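Local atomic coordinates of archaeosine synthase (Pyrobaculum calidifontis, PDB entry 5K0P), a protein that catalyses the last step of archaeosine biosynthesis, converting the nitrile of preQ0-modified tRNA into a formamidine with free ammonium, as a tunnel-fold homodecamer. Residues K72-V77 with A99-V104; T85-Y90 with E94-A99. All coordinates share one frame; numbering follows the deposited sequence.

How the contacts relate
Followed from the N terminus, the chain first lays down strands 10-20 and 27-37 and helix 45-53, then enters helix 62-77, where contact 1 begins. It continues into strand 81-90, turns tightly and returns as strand 93-102. Contact 2 closes this beta hairpin, pairing 85-90 with 94-99. Contact 1 closes the wider loop, bringing 72-77, on helix 62-77, to 99-104 at the end of the last strand, so contact 2 is nested within it. The two share Ala99, and their centres lie about 18 Å apart. Together they illustrate how one strand, backbone-paired along its length to strand 81-90, can also receive a lone side-chain bridge from a helix.

Contact 1: residues K72-V77 with A99-V104; sequences KVKAAV and AESGGV
Lys74 reaches out from helix 62-77 to Ser101 near the end of strand 93-102, and this one pair carries the whole contact. Its polar part is a single hydrogen bond, in which the ammonium NZ of Lys74 donates to OG of Ser101 over 3.2 Å. The lysine leaves the helix with CG beside its own backbone N (chi1 -82°), runs out straight to CD, and then bends at both chi3 (67°) and chi4 (74°); the two bends turn the end of the chain alongside CB-OG of Ser101 and bring NZ to its hydroxyl.

The nonpolar part is slight. CD of Lys74 passes 4.1 Å from CB of Ser101, and its CE stays 4.0 Å from OG of Ser101, so the aliphatic chain lies loosely beside the hydroxymethyl group. Between the backbones the gap is wide, with 8.7 Å from CA of Lys74 to CA of Ser101. Closer packing of this helix on the sheet falls to neighbours: Val73 rests on Val82, and Leu70 touches both Ala99 and Ser101.

The contact thus exemplifies a long, flexible side chain spanning helix and sheet at the surface of the tunnel-fold subunit. With a neutral hydroxyl as acceptor, the bond leaves the lysine's positive charge without a countercharge from Ser101, and a link of this length at the surface is likely to be modest in strength.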
loop_
_atom_site.group_PDB
_atom_site.type_symbol
_atom_site.label_atom_id
_atom_site.label_comp_id
_atom_site.label_asym_id
_atom_site.label_seq_id
_atom_site.Cartn_x
_atom_site.Cartn_y
_atom_site.Cartn_z
ATOM N N LYS A 72 -26.216 20.710 10.919
ATOM C CA LYS A 72 -25.823 21.843 10.107
ATOM C C LYS A 72 -26.061 21.663 8.626
ATOM O O LYS A 72 -26.561 22.598 7.930
ATOM C CB LYS A 72 -24.366 22.181 10.306
ATOM C CG LYS A 72 -24.201 22.998 11.550
ATOM C CD LYS A 72 -22.825 22.844 12.112
ATOM C CE LYS A 72 -22.691 23.635 13.396
ATOM N NZ LYS A 72 -21.944 24.817 13.028
ATOM N N VAL A 73 -25.701 20.471 8.136
ATOM C CA VAL A 73 -25.831 20.180 6.713
ATOM C C VAL A 73 -27.312 20.046 6.337
ATOM O O VAL A 73 -27.716 20.536 5.303
ATOM C CB VAL A 73 -25.054 18.922 6.286
ATOM C CG1 VAL A 73 -25.306 18.610 4.791
ATOM C CG2 VAL A 73 -23.578 19.116 6.557
ATOM N N LYS A 74 -28.112 19.432 7.175
ATOM C CA LYS A 74 -29.510 19.310 6.843
ATOM C C LYS A 74 -30.150 20.667 6.793
ATOM O O LYS A 74 -31.018 20.914 5.931
ATOM C CB LYS A 74 -30.271 18.495 7.861
ATOM C CG LYS A 74 -30.154 17.009 7.654
ATOM C CD LYS A 74 -30.672 16.243 8.841
ATOM C CE LYS A 74 -32.184 16.381 9.062
ATOM N NZ LYS A 74 -32.814 15.547 8.008
ATOM N N ALA A 75 -29.754 21.552 7.705
ATOM C CA ALA A 75 -30.345 22.869 7.719
ATOM C C ALA A 75 -29.956 23.710 6.497
ATOM O O ALA A 75 -30.813 24.427 5.965
ATOM C CB ALA A 75 -30.050 23.625 9.029
ATOM N N ALA A 76 -28.699 23.617 6.051
ATOM C CA ALA A 76 -28.255 24.321 4.870
ATOM C C ALA A 76 -28.896 23.837 3.555
ATOM O O ALA A 76 -29.207 24.671 2.729
ATOM C CB ALA A 76 -26.745 24.252 4.751
ATOM N N VAL A 77 -29.062 22.526 3.334
ATOM C CA VAL A 77 -29.559 22.060 2.016
ATOM C C VAL A 77 -30.639 21.031 2.019
ATOM O O VAL A 77 -30.951 20.542 0.965
ATOM C CB VAL A 77 -28.417 21.555 1.087
ATOM C CG1 VAL A 77 -27.352 22.618 0.891
ATOM C CG2 VAL A 77 -27.742 20.321 1.658
ATOM N N ALA A 99 -23.289 9.601 12.040
ATOM C CA ALA A 99 -24.674 10.034 12.137
ATOM C C ALA A 99 -25.261 10.032 10.757
ATOM O O ALA A 99 -24.584 10.346 9.785
ATOM C CB ALA A 99 -24.763 11.429 12.737
ATOM N N GLU A 100 -26.536 9.666 10.673
ATOM C CA GLU A 100 -27.215 9.456 9.394
ATOM C C GLU A 100 -28.554 10.074 9.455
ATOM O O GLU A 100 -29.165 10.174 10.514
ATOM C CB GLU A 100 -27.505 8.005 9.197
ATOM C CG GLU A 100 -26.291 7.216 8.844
ATOM C CD GLU A 100 -26.601 5.854 8.278
ATOM O OE1 GLU A 100 -27.164 5.809 7.194
ATOM O OE2 GLU A 100 -26.225 4.836 8.897
ATOM N N SER A 101 -29.078 10.404 8.310
ATOM C CA SER A 101 -30.491 10.731 8.214
ATOM C C SER A 101 -30.968 10.498 6.782
ATOM O O SER A 101 -30.350 11.046 5.856
ATOM C CB SER A 101 -30.706 12.182 8.571
ATOM O OG SER A 101 -32.074 12.474 8.472
ATOM N N GLY A 102 -32.059 9.713 6.645
ATOM C CA GLY A 102 -32.743 9.461 5.395
ATOM C C GLY A 102 -32.040 8.349 4.658
ATOM O O GLY A 102 -31.546 7.392 5.258
ATOM N N GLY A 103 -31.983 8.478 3.350
ATOM C CA GLY A 103 -31.461 7.421 2.519
ATOM C C GLY A 103 -32.207 7.388 1.234
ATOM O O GLY A 103 -32.964 8.265 0.956
ATOM N N VAL A 104 -31.962 6.358 0.459
ATOM C CA VAL A 104 -32.546 6.173 -0.838
ATOM C C VAL A 104 -33.658 5.224 -0.464
ATOM O O VAL A 104 -33.337 4.219 0.205
ATOM C CB VAL A 104 -31.497 5.449 -1.715
ATOM C CG1 VAL A 104 -31.944 5.325 -3.150
ATOM C CG2 VAL A 104 -30.168 6.169 -1.636
#

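Contact 2: residues T85-Y90 with E94-A99; sequences TVKSYY and EVEVVA
Val86 and Val97 face each other as an antiparallel hydrogen-bonded pair, N of Val86 giving to O of Val97 and N of Val97 to O of Val86, both at 2.9 Å. Ser88 and Val95 repeat the pattern: N of Val95 donates to O of Ser88 over 2.8 Å, while N of Ser88 donates to O of Val95 at 2.9 Å. Between these pairs the CA-H of Lys87 also points at O of Val95.

Thr85, Lys87 and Tyr89 pair with Val98, Glu96 and Glu94 on one face of the ribbon. Lys87 and Glu96 run alongside each other, CG of Lys87 lying 3.8 Å from CG of Glu96; sharing a face, they point the same way, and CG beside the backbone N in both (chi1 -52° and -53°) leans the two CG atoms toward each other. The charges stop short of a salt bridge, NZ of Lys87 being 4.2 Å from OE2 of Glu96, whose OE1 is instead bridged to Arg12 of a second subunit. Were Lys87 replaced by an alanine, the flank of the Glu96 chain would probably lose its cover and the carboxylate a nearby positive charge, though Arg12 of the second subunit would remain. Further along, CG of Glu94 approaches CD1 of Tyr89 at 3.7 Å, with the ring and carboxylate planes steeply inclined.

On the other face, OG of Ser88 is hydrogen-bonded to ND1 of His62, a substrate-binding residue, which ties the hairpin to the active site. Helix 62-77 covers this face, where Ala66 packs on both Val86 and Val97. Strand 27-37 adjoins 81-90 on one side, and beyond 93-102 a strand of the second subunit continues the antiparallel sheet of this tunnel-fold assembly.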
loop_
_atom_site.group_PDB
_atom_site.type_symbol
_atom_site.label_atom_id
_atom_site.label_comp_id
_atom_site.label_asym_id
_atom_site.label_seq_id
_atom_site.Cartn_x
_atom_site.Cartn_y
_atom_site.Cartn_z
ATOM N N THR A 85 -19.356 11.148 9.239
ATOM C CA THR A 85 -18.517 10.204 9.879
ATOM C C THR A 85 -17.319 10.965 10.373
ATOM O O THR A 85 -16.655 11.659 9.575
ATOM C CB THR A 85 -18.021 9.045 8.945
ATOM O OG1 THR A 85 -19.153 8.251 8.442
ATOM C CG2 THR A 85 -17.156 8.099 9.788
ATOM N N VAL A 86 -17.112 10.882 11.697
ATOM C CA VAL A 86 -16.009 11.554 12.392
ATOM C C VAL A 86 -15.076 10.509 12.949
ATOM O O VAL A 86 -15.538 9.694 13.736
ATOM C CB VAL A 86 -16.545 12.463 13.515
ATOM C CG1 VAL A 86 -15.403 13.090 14.282
ATOM C CG2 VAL A 86 -17.527 13.474 12.951
ATOM N N LYS A 87 -13.787 10.559 12.540
ATOM C CA LYS A 87 -12.767 9.571 12.889
ATOM C C LYS A 87 -11.710 10.289 13.691
ATOM O O LYS A 87 -11.230 11.314 13.249
ATOM C CB LYS A 87 -12.073 8.916 11.621
ATOM C CG LYS A 87 -13.080 8.354 10.620
ATOM C CD LYS A 87 -12.497 7.531 9.422
ATOM C CE LYS A 87 -13.624 7.098 8.464
ATOM N NZ LYS A 87 -13.052 6.373 7.290
ATOM N N SER A 88 -11.408 9.795 14.887
ATOM C CA SER A 88 -10.391 10.323 15.718
ATOM C C SER A 88 -9.739 9.182 16.495
ATOM O O SER A 88 -10.125 7.982 16.340
ATOM C CB SER A 88 -10.972 11.382 16.670
ATOM O OG SER A 88 -12.197 10.908 17.238
ATOM N N TYR A 89 -8.765 9.570 17.319
ATOM C CA TYR A 89 -7.871 8.657 17.989
ATOM C C TYR A 89 -7.697 9.202 19.398
ATOM O O TYR A 89 -7.259 10.350 19.592
ATOM C CB TYR A 89 -6.554 8.612 17.207
ATOM C CG TYR A 89 -5.601 7.568 17.680
ATOM C CD1 TYR A 89 -5.993 6.245 17.733
ATOM C CD2 TYR A 89 -4.274 7.879 18.033
ATOM C CE1 TYR A 89 -5.131 5.251 18.146
ATOM C CE2 TYR A 89 -3.395 6.881 18.450
ATOM C CZ TYR A 89 -3.844 5.567 18.499
ATOM O OH TYR A 89 -3.072 4.543 18.882
ATOM N N TYR A 90 -8.122 8.420 20.386
ATOM C CA TYR A 90 -8.199 8.855 21.769
ATOM C C TYR A 90 -7.752 7.694 22.653
ATOM O O TYR A 90 -8.232 6.569 22.462
ATOM C CB TYR A 90 -9.662 9.230 22.159
ATOM C CG TYR A 90 -9.746 9.844 23.580
ATOM C CD1 TYR A 90 -8.949 10.972 23.929
ATOM C CD2 TYR A 90 -10.598 9.319 24.565
ATOM C CE1 TYR A 90 -9.011 11.558 25.209
ATOM C CE2 TYR A 90 -10.682 9.892 25.844
ATOM C CZ TYR A 90 -9.892 11.007 26.185
ATOM O OH TYR A 90 -9.967 11.587 27.454
ATOM N N GLU A 94 -8.863 3.938 18.068
ATOM C CA GLU A 94 -9.381 4.488 16.865
ATOM C C GLU A 94 -10.933 4.457 16.969
ATOM O O GLU A 94 -11.558 3.385 17.130
ATOM C CB GLU A 94 -8.920 3.680 15.655
ATOM C CG GLU A 94 -7.413 3.688 15.502
ATOM C CD GLU A 94 -6.968 2.843 14.349
ATOM O OE1 GLU A 94 -7.403 3.156 13.193
ATOM O OE2 GLU A 94 -6.174 1.897 14.606
ATOM N N VAL A 95 -11.506 5.652 16.827
ATOM C CA VAL A 95 -12.940 5.858 16.980
ATOM C C VAL A 95 -13.535 6.364 15.712
ATOM O O VAL A 95 -12.949 7.295 15.115
ATOM C CB VAL A 95 -13.245 6.866 18.144
ATOM C CG1 VAL A 95 -14.719 6.902 18.348
ATOM C CG2 VAL A 95 -12.591 6.441 19.442
ATOM N N GLU A 96 -14.686 5.829 15.315
ATOM C CA GLU A 96 -15.499 6.379 14.226
ATOM C C GLU A 96 -16.898 6.483 14.692
ATOM O O GLU A 96 -17.487 5.536 15.220
ATOM C CB GLU A 96 -15.530 5.545 12.938
ATOM C CG GLU A 96 -14.140 5.217 12.415
ATOM C CD GLU A 96 -14.179 4.431 11.114
ATOM O OE1 GLU A 96 -15.288 4.228 10.511
ATOM O OE2 GLU A 96 -13.069 4.026 10.768
ATOM N N VAL A 97 -17.444 7.665 14.560
ATOM C CA VAL A 97 -18.779 7.934 14.936
ATOM C C VAL A 97 -19.525 8.345 13.733
ATOM O O VAL A 97 -19.134 9.292 13.064
ATOM C CB VAL A 97 -18.841 9.106 15.997
ATOM C CG1 VAL A 97 -20.291 9.340 16.291
ATOM C CG2 VAL A 97 -18.148 8.729 17.278
ATOM N N VAL A 98 -20.692 7.731 13.503
ATOM C CA VAL A 98 -21.473 7.999 12.306
ATOM C C VAL A 98 -22.830 8.589 12.763
ATOM O O VAL A 98 -23.478 8.050 13.717
ATOM C CB VAL A 98 -21.700 6.680 11.493
ATOM C CG1 VAL A 98 -22.541 6.895 10.270
ATOM C CG2 VAL A 98 -20.386 5.950 11.163
ATOM N N ALA A 99 -23.289 9.601 12.040
ATOM C CA ALA A 99 -24.674 10.034 12.137
ATOM C C ALA A 99 -25.261 10.032 10.757
ATOM O O ALA A 99 -24.584 10.346 9.785
ATOM C CB ALA A 99 -24.763 11.429 12.737
#